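Local coordinates for protein phosphoribosylaminoimidazole carboxylase, ATPase subunit (Thermus thermophilus, PDB 3AW8) that probably catalyses the ATP-dependent conversion of 5-aminoimidazole ribonucleotide and bicarbonate to N5-carboxyaminoimidazole ribonucleotide in purine biosynthesis, at residues L98-F103 with N257-R262; A134-R139 with R167-E172. All blocks are in the same frame, centred on the assembly; numbering follows the deposited sequence.

Contact 1: L98-F103 with N257-R262; sequences LREKTF and NEMAPR. With AMP (adenosine monophosphate), chain C.
Glu-100 reaches out of helix 97-107 and accepts the backbone N-H of Met-259 on strand 253-260 of the ATP-grasp fold, with Met-259 N 2.6 Å from Glu-100 OE1. The N-H approaches from above the carboxylate, 35° out of its plane. A long acid suits this place, because the axes of 98-103 and 257-260 approach only to 9.0 Å, at 102° to each other. Glu-100 bridges that gap with CG anti to its backbone N (chi1 -152°) and the chain extended beyond it. The two side chains pass one another running opposite ways, Glu-100 CG lying 3.8 Å from Met-259 CG. The flexible thioether chain of Met-259 then carries its CE to within 4.2 Å of Phe-103 CE1, an oblique approach to the ring. Helices 88-94 and 220-237 pack on both of these apolar side chains. Two residues earlier in the strand, Asn-257 O lies 4.0 Å from Lys-101 CE of the helix, while Lys-101 NZ makes a weak hydrogen bond to Phe-256 O. A classic beta bulge sets Asn-257 and Glu-258 together opposite the single residue Glu-246 of strand 241-250. Both are predicted to bind ATP. The CB of Glu-258 lies 4.1 Å from Glu-100 OE1, yet its side chain sets off from the backbone away from the helix, and its OE1 ends 2.8 Å from O1P of the bound AMP.

Contact 2: A134-R139 with R167-E172; sequences ALLKTR and RGLILE. With AMP (adenosine monophosphate), chain C.
Lys-137 runs straight out from CG through chi2, chi3 and chi4, carrying NZ to Glu-172, whose CG stands anti to its carbonyl carbon (chi1 -83°). Crossing obliquely, they form a salt bridge, Lys-137 NZ to Glu-172 OE2 at 3.1 Å, although the place of OE2 is less sure. The same NZ donates a weak hydrogen bond to N7 of AMP at 3.1 Å, a task suited to a long cationic side chain. On this face of the antiparallel pair, branched Leu-135 covers the adenine, its CD2 standing 3.5 Å above C5 and its CD1 above C6. Beneath lies regular backbone pairing: Leu-135 with Glu-172 and Lys-137 with Ile-170 are hydrogen-bonded pairs, each joined by two N-H...O bonds. Beyond them, Arg-139 N bonds to Gly-168 O at 2.9 Å; the positive phi of Gly-168 (64°) is easy without a side chain. On the other face Leu-136 CD1 meets Leu-171 CD2, the two leucines crossing at about a right angle. The pair forms the centre of a four-stranded antiparallel sheet, between strands 114-117 and 148-151, with helix 97-107 touching Lys-137, Ile-170 and Arg-139, whose guanidinium is salt-bridged to Asp-96.

Helix 97-107 joins the two contacts, whose centres lie 14 Å apart. In contact 1 it meets strand 253-260 of the larger sheet; it also packs against the smaller sheet of contact 2, where Leu-98 CB is 3.3 Å from Arg-139 NE and Leu-98 CA is 4.0 Å from Ile-170 CD1. A weak, long ion pair links them as well, Lys-101 NZ to Glu-172 OE1 at 3.3 Å. AMP occupies the cleft between the sheets, as nucleotides do in ATP-grasp enzymes: contact 2 meets its adenine and contact 1 its phosphate. Arg-97, Val-175 and Glu-180 add hydrogen bonds to the nucleotide. Both strands of contact 2 fall in sequence between the segments of contact 1.

Contact 1: L98-F103 with N257-R262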
loop_
_atom_site.group_PDB
_atom_site.type_symbol
_atom_site.label_atom_id
_atom_site.label_comp_id
_atom_site.label_asym_id
_atom_site.label_seq_id
_atom_site.Cartn_x
_atom_site.Cartn_y
_atom_site.Cartn_z
ATOM N N LEU A 98 -0.505 35.568 9.128
ATOM C CA LEU A 98 -1.426 36.419 9.870
ATOM C C LEU A 98 -2.858 35.951 9.651
ATOM O O LEU A 98 -3.622 35.783 10.604
ATOM C CB LEU A 98 -1.288 37.880 9.436
ATOM C CG LEU A 98 -2.368 38.839 9.963
ATOM C CD1 LEU A 98 -2.539 38.691 11.462
ATOM C CD2 LEU A 98 -1.985 40.258 9.625
ATOM N N ARG A 99 -3.215 35.741 8.388
ATOM C CA ARG A 99 -4.553 35.289 8.035
ATOM C C ARG A 99 -4.831 33.957 8.725
ATOM O O ARG A 99 -5.971 33.644 9.061
ATOM C CB ARG A 99 -4.661 35.146 6.509
ATOM C CG ARG A 99 -5.967 34.562 5.980
ATOM C CD ARG A 99 -7.140 35.494 6.170
ATOM N NE ARG A 99 -8.338 34.982 5.507
ATOM C CZ ARG A 99 -8.480 34.879 4.186
ATOM N NH1 ARG A 99 -7.497 35.258 3.375
ATOM N NH2 ARG A 99 -9.605 34.393 3.673
ATOM N N GLU A 100 -3.770 33.187 8.954
ATOM C CA GLU A 100 -3.879 31.878 9.596
ATOM C C GLU A 100 -4.205 32.024 11.083
ATOM O O GLU A 100 -5.179 31.448 11.583
ATOM C CB GLU A 100 -2.561 31.119 9.424
ATOM C CG GLU A 100 -2.686 29.612 9.418
ATOM C CD GLU A 100 -1.349 28.928 9.185
ATOM O OE1 GLU A 100 -1.333 27.713 8.890
ATOM O OE2 GLU A 100 -0.311 29.612 9.305
ATOM N N LYS A 101 -3.381 32.802 11.779
ATOM C CA LYS A 101 -3.558 33.044 13.205
ATOM C C LYS A 101 -4.899 33.708 13.536
ATOM O O LYS A 101 -5.598 33.279 14.456
ATOM C CB LYS A 101 -2.416 33.918 13.732
ATOM C CG LYS A 101 -1.350 33.188 14.538
ATOM C CD LYS A 101 -0.514 32.260 13.683
ATOM C CE LYS A 101 0.831 31.961 14.345
ATOM N NZ LYS A 101 0.703 31.358 15.705
ATOM N N THR A 102 -5.258 34.753 12.795
ATOM C CA THR A 102 -6.517 35.448 13.051
ATOM C C THR A 102 -7.685 34.494 12.885
ATOM O O THR A 102 -8.606 34.484 13.702
ATOM C CB THR A 102 -6.740 36.644 12.097
ATOM O OG1 THR A 102 -7.011 36.164 10.775
ATOM C CG2 THR A 102 -5.516 37.543 12.069
ATOM N N PHE A 103 -7.641 33.689 11.825
ATOM C CA PHE A 103 -8.703 32.722 11.553
ATOM C C PHE A 103 -8.944 31.780 12.738
ATOM O O PHE A 103 -10.078 31.627 13.199
ATOM C CB PHE A 103 -8.368 31.921 10.289
ATOM C CG PHE A 103 -9.283 30.750 10.045
ATOM C CD1 PHE A 103 -8.949 29.479 10.508
ATOM C CD2 PHE A 103 -10.477 30.914 9.353
ATOM C CE1 PHE A 103 -9.790 28.388 10.283
ATOM C CE2 PHE A 103 -11.323 29.829 9.125
ATOM C CZ PHE A 103 -10.978 28.564 9.590
ATOM N N ASN A 257 -0.272 26.458 15.766
ATOM C CA ASN A 257 0.955 26.949 15.145
ATOM C C ASN A 257 0.790 27.081 13.630
ATOM O O ASN A 257 0.938 28.170 13.087
ATOM C CB ASN A 257 2.130 26.015 15.465
ATOM C CG ASN A 257 3.349 26.269 14.577
ATOM O OD1 ASN A 257 3.797 27.402 14.424
ATOM N ND2 ASN A 257 3.889 25.205 13.993
ATOM N N GLU A 258 0.476 25.971 12.959
ATOM C CA GLU A 258 0.304 25.951 11.501
ATOM C C GLU A 258 -0.793 25.010 11.031
ATOM O O GLU A 258 -1.129 24.036 11.705
ATOM C CB GLU A 258 1.589 25.500 10.805
ATOM C CG GLU A 258 2.637 26.558 10.595
ATOM C CD GLU A 258 3.814 26.043 9.783
ATOM O OE1 GLU A 258 4.503 25.107 10.250
ATOM O OE2 GLU A 258 4.048 26.574 8.675
ATOM N N MET A 259 -1.337 25.304 9.855
ATOM C CA MET A 259 -2.353 24.457 9.255
ATOM C C MET A 259 -1.936 24.206 7.807
ATOM O O MET A 259 -1.362 25.076 7.154
ATOM C CB MET A 259 -3.740 25.114 9.320
ATOM C CG MET A 259 -4.002 26.219 8.314
ATOM S SD MET A 259 -5.384 25.797 7.207
ATOM C CE MET A 259 -6.782 26.327 8.168
ATOM N N ALA A 260 -2.186 22.995 7.324
ATOM C CA ALA A 260 -1.851 22.627 5.950
ATOM C C ALA A 260 -3.102 21.983 5.363
ATOM O O ALA A 260 -3.598 20.988 5.887
ATOM C CB ALA A 260 -0.680 21.644 5.934
ATOM N N PRO A 261 -3.634 22.546 4.269
ATOM C CA PRO A 261 -4.841 21.986 3.652
ATOM C C PRO A 261 -4.529 20.750 2.820
ATOM O O PRO A 261 -4.778 20.740 1.611
ATOM C CB PRO A 261 -5.346 23.145 2.804
ATOM C CG PRO A 261 -4.069 23.747 2.310
ATOM C CD PRO A 261 -3.182 23.748 3.543
ATOM N N ARG A 262 -4.015 19.704 3.468
ATOM C CA ARG A 262 -3.639 18.499 2.745
ATOM C C ARG A 262 -3.025 17.427 3.642
ATOM O O ARG A 262 -2.783 17.644 4.836
ATOM C CB ARG A 262 -2.595 18.861 1.700
ATOM C CG ARG A 262 -1.403 19.588 2.331
ATOM C CD ARG A 262 -0.258 19.772 1.362
ATOM N NE ARG A 262 0.847 20.523 1.957
ATOM C CZ ARG A 262 1.633 20.081 2.943
ATOM N NH1 ARG A 262 1.455 18.877 3.479
ATOM N NH2 ARG A 262 2.618 20.847 3.385
HETATM P P AMP C . 7.721 27.006 10.500
HETATM O O1P AMP C . 7.164 25.779 9.871
HETATM O O2P AMP C . 6.655 27.600 11.560
HETATM O O3P AMP C . 8.020 28.103 9.360
HETATM O "O5'" AMP C . 9.114 26.652 11.261
HETATM C "C5'" AMP C . 8.837 25.702 12.308
HETATM C "C4'" AMP C . 10.070 25.564 13.222
HETATM O "O4'" AMP C . 10.351 26.813 13.936
HETATM C "C3'" AMP C . 9.868 24.470 14.286
HETATM O "O3'" AMP C . 11.065 23.695 14.439
HETATM C "C2'" AMP C . 9.490 25.228 15.566
HETATM O "O2'" AMP C . 10.046 24.594 16.727
HETATM C "C1'" AMP C . 10.035 26.659 15.361
HETATM N N9 AMP C . 9.032 27.668 15.783
HETATM C C8 AMP C . 8.066 28.244 14.996
HETATM N N7 AMP C . 7.356 29.088 15.687
HETATM C C5 AMP C . 7.809 29.119 16.956
HETATM C C6 AMP C . 7.447 29.825 18.136
HETATM N N6 AMP C . 6.399 30.729 18.121
HETATM N N1 AMP C . 8.146 29.596 19.272
HETATM C C2 AMP C . 9.164 28.724 19.307
HETATM N N3 AMP C . 9.535 28.042 18.220
HETATM C C4 AMP C . 8.896 28.203 17.040
#

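Contact 2: A134-R139 with R167-E172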
loop_
_atom_site.group_PDB
_atom_site.type_symbol
_atom_site.label_atom_id
_atom_site.label_comp_id
_atom_site.label_asym_id
_atom_site.label_seq_id
_atom_site.Cartn_x
_atom_site.Cartn_y
_atom_site.Cartn_z
ATOM N N ALA A 134 11.198 36.563 20.885
ATOM C CA ALA A 134 10.054 36.310 20.025
ATOM C C ALA A 134 10.532 36.077 18.600
ATOM O O ALA A 134 11.727 36.184 18.312
ATOM C CB ALA A 134 9.093 37.491 20.074
ATOM N N LEU A 135 9.601 35.748 17.712
ATOM C CA LEU A 135 9.948 35.514 16.318
ATOM C C LEU A 135 9.311 36.529 15.393
ATOM O O LEU A 135 8.199 37.005 15.627
ATOM C CB LEU A 135 9.521 34.121 15.866
ATOM C CG LEU A 135 10.171 32.908 16.516
ATOM C CD1 LEU A 135 9.630 32.734 17.927
ATOM C CD2 LEU A 135 9.870 31.683 15.675
ATOM N N LEU A 136 10.041 36.851 14.335
ATOM C CA LEU A 136 9.579 37.787 13.329
ATOM C C LEU A 136 9.706 37.022 12.023
ATOM O O LEU A 136 10.815 36.655 11.622
ATOM C CB LEU A 136 10.476 39.023 13.297
ATOM C CG LEU A 136 9.979 40.208 12.472
ATOM C CD1 LEU A 136 8.741 40.800 13.139
ATOM C CD2 LEU A 136 11.077 41.252 12.362
ATOM N N LYS A 137 8.579 36.762 11.369
ATOM C CA LYS A 137 8.609 36.020 10.115
ATOM C C LYS A 137 7.714 36.576 9.018
ATOM O O LYS A 137 6.671 37.176 9.283
ATOM C CB LYS A 137 8.266 34.551 10.374
ATOM C CG LYS A 137 7.337 34.326 11.553
ATOM C CD LYS A 137 7.261 32.850 11.911
ATOM C CE LYS A 137 6.559 32.645 13.238
ATOM N NZ LYS A 137 6.491 31.209 13.618
ATOM N N THR A 138 8.149 36.377 7.779
ATOM C CA THR A 138 7.399 36.831 6.621
ATOM C C THR A 138 6.038 36.147 6.653
ATOM O O THR A 138 5.952 34.942 6.886
ATOM C CB THR A 138 8.135 36.469 5.312
ATOM O OG1 THR A 138 7.343 36.875 4.190
ATOM C CG2 THR A 138 8.391 34.973 5.234
ATOM N N ARG A 139 4.975 36.916 6.436
ATOM C CA ARG A 139 3.623 36.361 6.456
ATOM C C ARG A 139 3.410 35.356 5.327
ATOM O O ARG A 139 2.514 34.516 5.393
ATOM C CB ARG A 139 2.592 37.499 6.384
ATOM C CG ARG A 139 2.531 38.324 7.668
ATOM C CD ARG A 139 1.911 39.701 7.485
ATOM N NE ARG A 139 0.477 39.654 7.225
ATOM C CZ ARG A 139 -0.080 39.834 6.030
ATOM N NH1 ARG A 139 0.677 40.076 4.962
ATOM N NH2 ARG A 139 -1.399 39.775 5.905
ATOM N N ARG A 167 8.298 44.827 5.830
ATOM C CA ARG A 167 6.848 44.873 5.679
ATOM C C ARG A 167 6.287 43.481 5.379
ATOM O O ARG A 167 7.017 42.587 4.941
ATOM C CB ARG A 167 6.484 45.854 4.555
ATOM C CG ARG A 167 5.046 45.772 4.061
ATOM C CD ARG A 167 4.754 46.838 3.013
ATOM N NE ARG A 167 4.574 48.161 3.609
ATOM C CZ ARG A 167 3.528 48.514 4.356
ATOM N NH1 ARG A 167 2.557 47.642 4.603
ATOM N NH2 ARG A 167 3.451 49.742 4.859
ATOM N N GLY A 168 4.993 43.303 5.626
ATOM C CA GLY A 168 4.359 42.023 5.374
ATOM C C GLY A 168 4.932 40.936 6.254
ATOM O O GLY A 168 5.072 39.787 5.835
ATOM N N LEU A 169 5.265 41.305 7.486
ATOM C CA LEU A 169 5.835 40.365 8.437
ATOM C C LEU A 169 4.926 40.220 9.650
ATOM O O LEU A 169 4.012 41.021 9.859
ATOM C CB LEU A 169 7.215 40.852 8.872
ATOM C CG LEU A 169 8.172 41.248 7.742
ATOM C CD1 LEU A 169 9.460 41.790 8.337
ATOM C CD2 LEU A 169 8.455 40.053 6.846
ATOM N N ILE A 170 5.176 39.191 10.447
ATOM C CA ILE A 170 4.373 38.948 11.636
ATOM C C ILE A 170 5.268 38.718 12.851
ATOM O O ILE A 170 6.323 38.088 12.750
ATOM C CB ILE A 170 3.447 37.727 11.431
ATOM C CG1 ILE A 170 2.599 37.499 12.681
ATOM C CG2 ILE A 170 4.272 36.499 11.097
ATOM C CD1 ILE A 170 1.564 36.415 12.519
ATOM N N LEU A 171 4.844 39.243 13.996
ATOM C CA LEU A 171 5.608 39.103 15.229
ATOM C C LEU A 171 4.899 38.093 16.122
ATOM O O LEU A 171 3.738 38.282 16.494
ATOM C CB LEU A 171 5.719 40.468 15.932
ATOM C CG LEU A 171 6.795 40.747 16.996
ATOM C CD1 LEU A 171 6.521 39.948 18.260
ATOM C CD2 LEU A 171 8.170 40.417 16.434
ATOM N N GLU A 172 5.600 37.011 16.441
ATOM C CA GLU A 172 5.053 35.957 17.288
ATOM C C GLU A 172 5.853 35.841 18.572
ATOM O O GLU A 172 7.085 35.844 18.552
ATOM C CB GLU A 172 5.072 34.602 16.566
ATOM C CG GLU A 172 3.900 34.351 15.622
ATOM C CD GLU A 172 3.905 32.941 15.037
ATOM O OE1 GLU A 172 3.988 31.964 15.818
ATOM O OE2 GLU A 172 3.816 32.808 13.795
HETATM P P AMP C . 7.721 27.006 10.500
HETATM O O1P AMP C . 7.164 25.779 9.871
HETATM O O2P AMP C . 6.655 27.600 11.560
HETATM O O3P AMP C . 8.020 28.103 9.360
HETATM O "O5'" AMP C . 9.114 26.652 11.261
HETATM C "C5'" AMP C . 8.837 25.702 12.308
HETATM C "C4'" AMP C . 10.070 25.564 13.222
HETATM O "O4'" AMP C . 10.351 26.813 13.936
HETATM C "C3'" AMP C . 9.868 24.470 14.286
HETATM O "O3'" AMP C . 11.065 23.695 14.439
HETATM C "C2'" AMP C . 9.490 25.228 15.566
HETATM O "O2'" AMP C . 10.046 24.594 16.727
HETATM C "C1'" AMP C . 10.035 26.659 15.361
HETATM N N9 AMP C . 9.032 27.668 15.783
HETATM C C8 AMP C . 8.066 28.244 14.996
HETATM N N7 AMP C . 7.356 29.088 15.687
HETATM C C5 AMP C . 7.809 29.119 16.956
HETATM C C6 AMP C . 7.447 29.825 18.136
HETATM N N6 AMP C . 6.399 30.729 18.121
HETATM N N1 AMP C . 8.146 29.596 19.272
HETATM C C2 AMP C . 9.164 28.724 19.307
HETATM N N3 AMP C . 9.535 28.042 18.220
HETATM C C4 AMP C . 8.896 28.203 17.040
#